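Local coordinates for glycoprotein E (Human herpesvirus 1, PDB 2GIY), which binds the Fc part of host IgG as a heterodimer with gI and supports cell-to-cell spread by sorting new virions to cell junctions, at the interface of chains A and B. Residues are numbered along the deposited sequence; one frame, centred on the assembly and turned at random. Chains: chain A/B, Glycoprotein E.

Contact 1: the interface of chains A and B. Residues chain A 67, 159, 175, 177-178; chain B 14, 36, 38.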
# COMPACT_ATOMS: atom_id res chain seq x y z
N GLU A 67 -0.74 -14.08 -1.60
CA GLU A 67 -0.50 -12.86 -2.37
C GLU A 67 0.03 -13.03 -3.79
O GLU A 67 -0.50 -12.43 -4.72
CB GLU A 67 0.42 -11.91 -1.59
CG GLU A 67 0.74 -10.62 -2.33
CD GLU A 67 1.45 -9.61 -1.47
OE1 GLU A 67 2.36 -10.01 -0.71
OE2 GLU A 67 1.11 -8.41 -1.54
N TRP A 159 -4.26 -3.85 -4.01
CA TRP A 159 -5.27 -4.76 -3.48
C TRP A 159 -5.30 -4.66 -1.97
O TRP A 159 -4.35 -4.20 -1.33
CB TRP A 159 -5.01 -6.21 -3.91
CG TRP A 159 -3.87 -6.89 -3.20
CD1 TRP A 159 -2.55 -6.84 -3.54
CD2 TRP A 159 -3.95 -7.70 -2.02
NE1 TRP A 159 -1.80 -7.58 -2.65
CE2 TRP A 159 -2.64 -8.12 -1.71
CE3 TRP A 159 -5.00 -8.12 -1.20
CZ2 TRP A 159 -2.35 -8.93 -0.60
CZ3 TRP A 159 -4.72 -8.93 -0.10
CH2 TRP A 159 -3.40 -9.32 0.19
N VAL A 175 -1.83 -12.87 5.54
CA VAL A 175 -1.29 -12.75 4.20
C VAL A 175 -0.00 -13.55 4.08
O VAL A 175 0.98 -13.26 4.76
CB VAL A 175 -1.00 -11.26 3.83
CG1 VAL A 175 -0.53 -11.16 2.39
CG2 VAL A 175 -2.25 -10.42 4.05
N GLN A 177 3.11 -14.22 2.26
CA GLN A 177 3.95 -13.50 1.31
C GLN A 177 5.33 -14.10 1.14
O GLN A 177 5.84 -14.81 2.01
CB GLN A 177 4.07 -12.05 1.77
CG GLN A 177 4.64 -11.92 3.19
CD GLN A 177 3.97 -10.84 4.01
OE1 GLN A 177 3.95 -9.67 3.63
NE2 GLN A 177 3.41 -11.23 5.16
N PRO A 178 5.97 -13.85 -0.02
CA PRO A 178 7.31 -14.40 -0.23
C PRO A 178 8.23 -13.67 0.74
O PRO A 178 7.81 -12.73 1.40
CB PRO A 178 7.59 -14.06 -1.69
CG PRO A 178 6.83 -12.79 -1.89
CD PRO A 178 5.53 -13.07 -1.19
N ARG B 14 5.37 -3.83 -2.22
CA ARG B 14 4.41 -3.55 -1.16
C ARG B 14 5.17 -3.20 0.10
O ARG B 14 6.15 -3.86 0.45
CB ARG B 14 3.50 -4.75 -0.91
CG ARG B 14 2.33 -4.42 0.01
CD ARG B 14 1.43 -5.61 0.24
NE ARG B 14 2.16 -6.73 0.84
CZ ARG B 14 1.58 -7.77 1.42
NH1 ARG B 14 0.26 -7.85 1.49
NH2 ARG B 14 2.33 -8.74 1.93
N HIS B 36 8.26 -5.94 0.38
CA HIS B 36 8.25 -7.13 -0.45
C HIS B 36 8.25 -6.73 -1.92
O HIS B 36 7.53 -5.80 -2.31
CB HIS B 36 7.01 -7.98 -0.16
CG HIS B 36 7.02 -8.62 1.19
ND1 HIS B 36 7.63 -9.84 1.43
CD2 HIS B 36 6.50 -8.22 2.38
CE1 HIS B 36 7.48 -10.16 2.71
NE2 HIS B 36 6.80 -9.19 3.30
N ILE B 38 7.78 -8.22 -5.84
CA ILE B 38 7.32 -9.35 -6.64
C ILE B 38 7.61 -9.07 -8.11
O ILE B 38 7.06 -8.14 -8.69
CB ILE B 38 5.81 -9.60 -6.46
CG1 ILE B 38 5.48 -9.82 -4.98
CG2 ILE B 38 5.39 -10.81 -7.29
CD1 ILE B 38 3.99 -9.92 -4.68

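Contact 2: the interface of chains A and B. Residues chain A 67, 71, 155-156; chain B 12, 38, 40.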
# COMPACT_ATOMS: atom_id res chain seq x y z
N GLU A 67 -0.74 -14.08 -1.60
CA GLU A 67 -0.50 -12.86 -2.37
C GLU A 67 0.03 -13.03 -3.79
O GLU A 67 -0.50 -12.43 -4.72
CB GLU A 67 0.42 -11.91 -1.59
CG GLU A 67 0.74 -10.62 -2.33
CD GLU A 67 1.45 -9.61 -1.47
OE1 GLU A 67 2.36 -10.01 -0.71
OE2 GLU A 67 1.11 -8.41 -1.54
N TYR A 71 -1.77 -12.49 -8.58
CA TYR A 71 -1.26 -12.04 -9.87
C TYR A 71 -1.30 -13.10 -10.97
O TYR A 71 -1.25 -12.77 -12.15
CB TYR A 71 0.16 -11.50 -9.72
CG TYR A 71 0.25 -10.38 -8.71
CD1 TYR A 71 0.47 -10.65 -7.36
CD2 TYR A 71 0.08 -9.05 -9.09
CE1 TYR A 71 0.50 -9.63 -6.42
CE2 TYR A 71 0.11 -8.03 -8.16
CZ TYR A 71 0.32 -8.32 -6.83
OH TYR A 71 0.31 -7.30 -5.91
N HIS A 155 -3.73 -5.54 -15.18
CA HIS A 155 -2.67 -5.96 -14.24
C HIS A 155 -2.97 -5.35 -12.88
O HIS A 155 -3.30 -4.17 -12.77
CB HIS A 155 -1.29 -5.49 -14.73
CG HIS A 155 -0.19 -5.71 -13.73
ND1 HIS A 155 0.10 -6.95 -13.20
CD2 HIS A 155 0.67 -4.84 -13.15
CE1 HIS A 155 1.10 -6.84 -12.35
NE2 HIS A 155 1.47 -5.57 -12.30
N ILE A 156 -2.87 -6.15 -11.83
CA ILE A 156 -3.15 -5.65 -10.48
C ILE A 156 -2.17 -4.55 -10.07
O ILE A 156 -0.95 -4.74 -10.10
CB ILE A 156 -3.08 -6.78 -9.43
CG1 ILE A 156 -4.17 -7.82 -9.71
CG2 ILE A 156 -3.24 -6.19 -8.03
CD1 ILE A 156 -4.13 -9.01 -8.75
N THR B 12 6.12 -5.42 -8.61
CA THR B 12 5.20 -4.87 -7.63
C THR B 12 5.92 -4.78 -6.30
O THR B 12 6.57 -5.74 -5.88
CB THR B 12 3.95 -5.76 -7.45
OG1 THR B 12 3.13 -5.67 -8.62
CG2 THR B 12 3.15 -5.31 -6.23
N ILE B 38 7.78 -8.22 -5.84
CA ILE B 38 7.32 -9.35 -6.64
C ILE B 38 7.61 -9.07 -8.11
O ILE B 38 7.06 -8.14 -8.69
CB ILE B 38 5.81 -9.60 -6.46
CG1 ILE B 38 5.48 -9.82 -4.98
CG2 ILE B 38 5.39 -10.81 -7.29
CD1 ILE B 38 3.99 -9.92 -4.68
N HIS B 40 7.11 -9.94 -11.84
CA HIS B 40 6.12 -10.63 -12.65
C HIS B 40 6.65 -11.26 -13.93
O HIS B 40 5.96 -12.05 -14.57
CB HIS B 40 4.97 -9.66 -12.96
CG HIS B 40 4.34 -9.08 -11.73
ND1 HIS B 40 3.74 -9.86 -10.76
CD2 HIS B 40 4.26 -7.80 -11.29
CE1 HIS B 40 3.32 -9.09 -9.78
NE2 HIS B 40 3.62 -7.84 -10.07
O HOH W 1 1.08 -4.09 -8.35
O HOH W 2 3.68 -4.17 -11.50

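Contact 1: the interface of chains A and B
A:Glu67 and B:Arg14 meet tip to tip across the two-fold interface, and their pairing illustrates how a salt bridge can be made over a face instead of between edges. The carboxylate stands tilted over one face of the guanidinium, both oxygens on that side and the two planes 56° apart. Atom OE1 of A:Glu67 lies 2.9 Å from NH2 of B:Arg14, while its other oxygen, OE2, sits 2.9 Å above the guanidinium plane. The N-H groups point elsewhere, so the attraction is probably mainly electrostatic. An extended chain, with CG anti to the backbone N (chi1 179°), carries the acid out to this place, and the arginine bends at chi3 to present its face.

A:Trp159 steadies the acid and also touches the arginine. Its indole NE1 donates a hydrogen bond of 3.2 Å to OE2 of A:Glu67, met on the anti side, the oxygen lying close to the indole plane. CZ2 of the same ring approaches NH1 of B:Arg14, and CG1 of A:Val175 comes up to the guanidinium tip.

Beyond the NH2 end, slightly to the other side of the plane, lies the amide oxygen OE1 of A:Gln177, a short 2.5 Å from NH2 of B:Arg14, again without an N-H directed at it. The A:Gln177 side chain crosses B:His36 at about a right angle, yet its amide is only 23° from parallel with the imidazole. OE1 of A:Gln177 thus stands above the ring plane, 2.9 Å from NE2 of B:His36. The backbone O of A:Pro178 is close to both ND1 and CE1 of B:His36 and tilted from the ring plane, so that a hydrogen bond is doubtful.

Beside the carboxylate stem, CD1 of B:Ile38 packs at 4.1 Å from CG of A:Glu67. In the immunoglobulin V-type domain, chain B contributes strands 11-16 and 34-39, and chain A contributes helix 67-71, strands 155-165 and 173-176, and the loop that follows.

Contact 2: the interface of chains A and B
This is a two-fold, largely aromatic interface with bridging waters; it joins the two copies in the deposited assembly, although the structure alone does not show that the pairing occurs on the virion. A:Tyr71 and A:His155 both meet B:His40 from one side of its ring, an example of one imidazole used two ways.

B:His40 brings its CE1 corner over one face of the A:Tyr71 ring, 3.3 Å above the plane and displaced toward the rim, the two rings tilted by about 37°. The far face of the phenol is backed within its own chain by CD1 of A:Ile156. A:Tyr71 has its CG anti to the carbonyl carbon (chi1 -56°), which turns a face of the phenol to B:His40, and its OH end meets CG2 of B:Thr12 tip to tip at 3.5 Å. B:Ile38 meets the rim across the ring from the imidazole, on the same side, its CD1 3.9 Å from CE1 of A:Tyr71.

A:His155 approaches B:His40 differently. Its edge is directed at a face of the B:His40 imidazole, the planes 76° apart, with CE1 of A:His155 3.5 Å from CD2 of B:His40. The B:His40 ring is helped to keep its rotation by its own chain: NE2 shares a hydrogen bond of 2.7 Å with the hydroxyl OG1 of B:Thr12, which lies in the ring plane, and the carbonyl O of B:Ile38 lies over the rim of the opposite face.

The same B:Thr12 hydroxyl gathers the water links between the chains. Water 1 lies 2.6 Å from OG1 of B:Thr12 and also bonds to the backbone O of A:Ile156. Water 2 is held at 2.7 Å by NE2 of A:His155 and reaches the threonine hydroxyl by a longer bond.

In the fold, A:Tyr71 closes helix 67-71 and A:His155 opens strand 155-165, facing strands 11-16 and 34-39 of chain B, with B:His40 in the loop just beyond the latter.

Contact 1 and contact 2 are neighbouring patches of one surface, the centres of their C-alpha atoms about 8 Å apart. They share A:Glu67 and B:Ile38, and both set helix 67-71 and strand 155-165 of chain A against strands 11-16 and 34-39 of chain B. Contact 1 supplies charge and polar groups, contact 2 aromatic packing and bridging waters, with the isoleucine as the apolar seam between them. Two-fold symmetry repeats each patch with the chains exchanged. Self-association would fit such a continuous surface, but whether this pairing serves the natural protein cannot be judged from the structure alone.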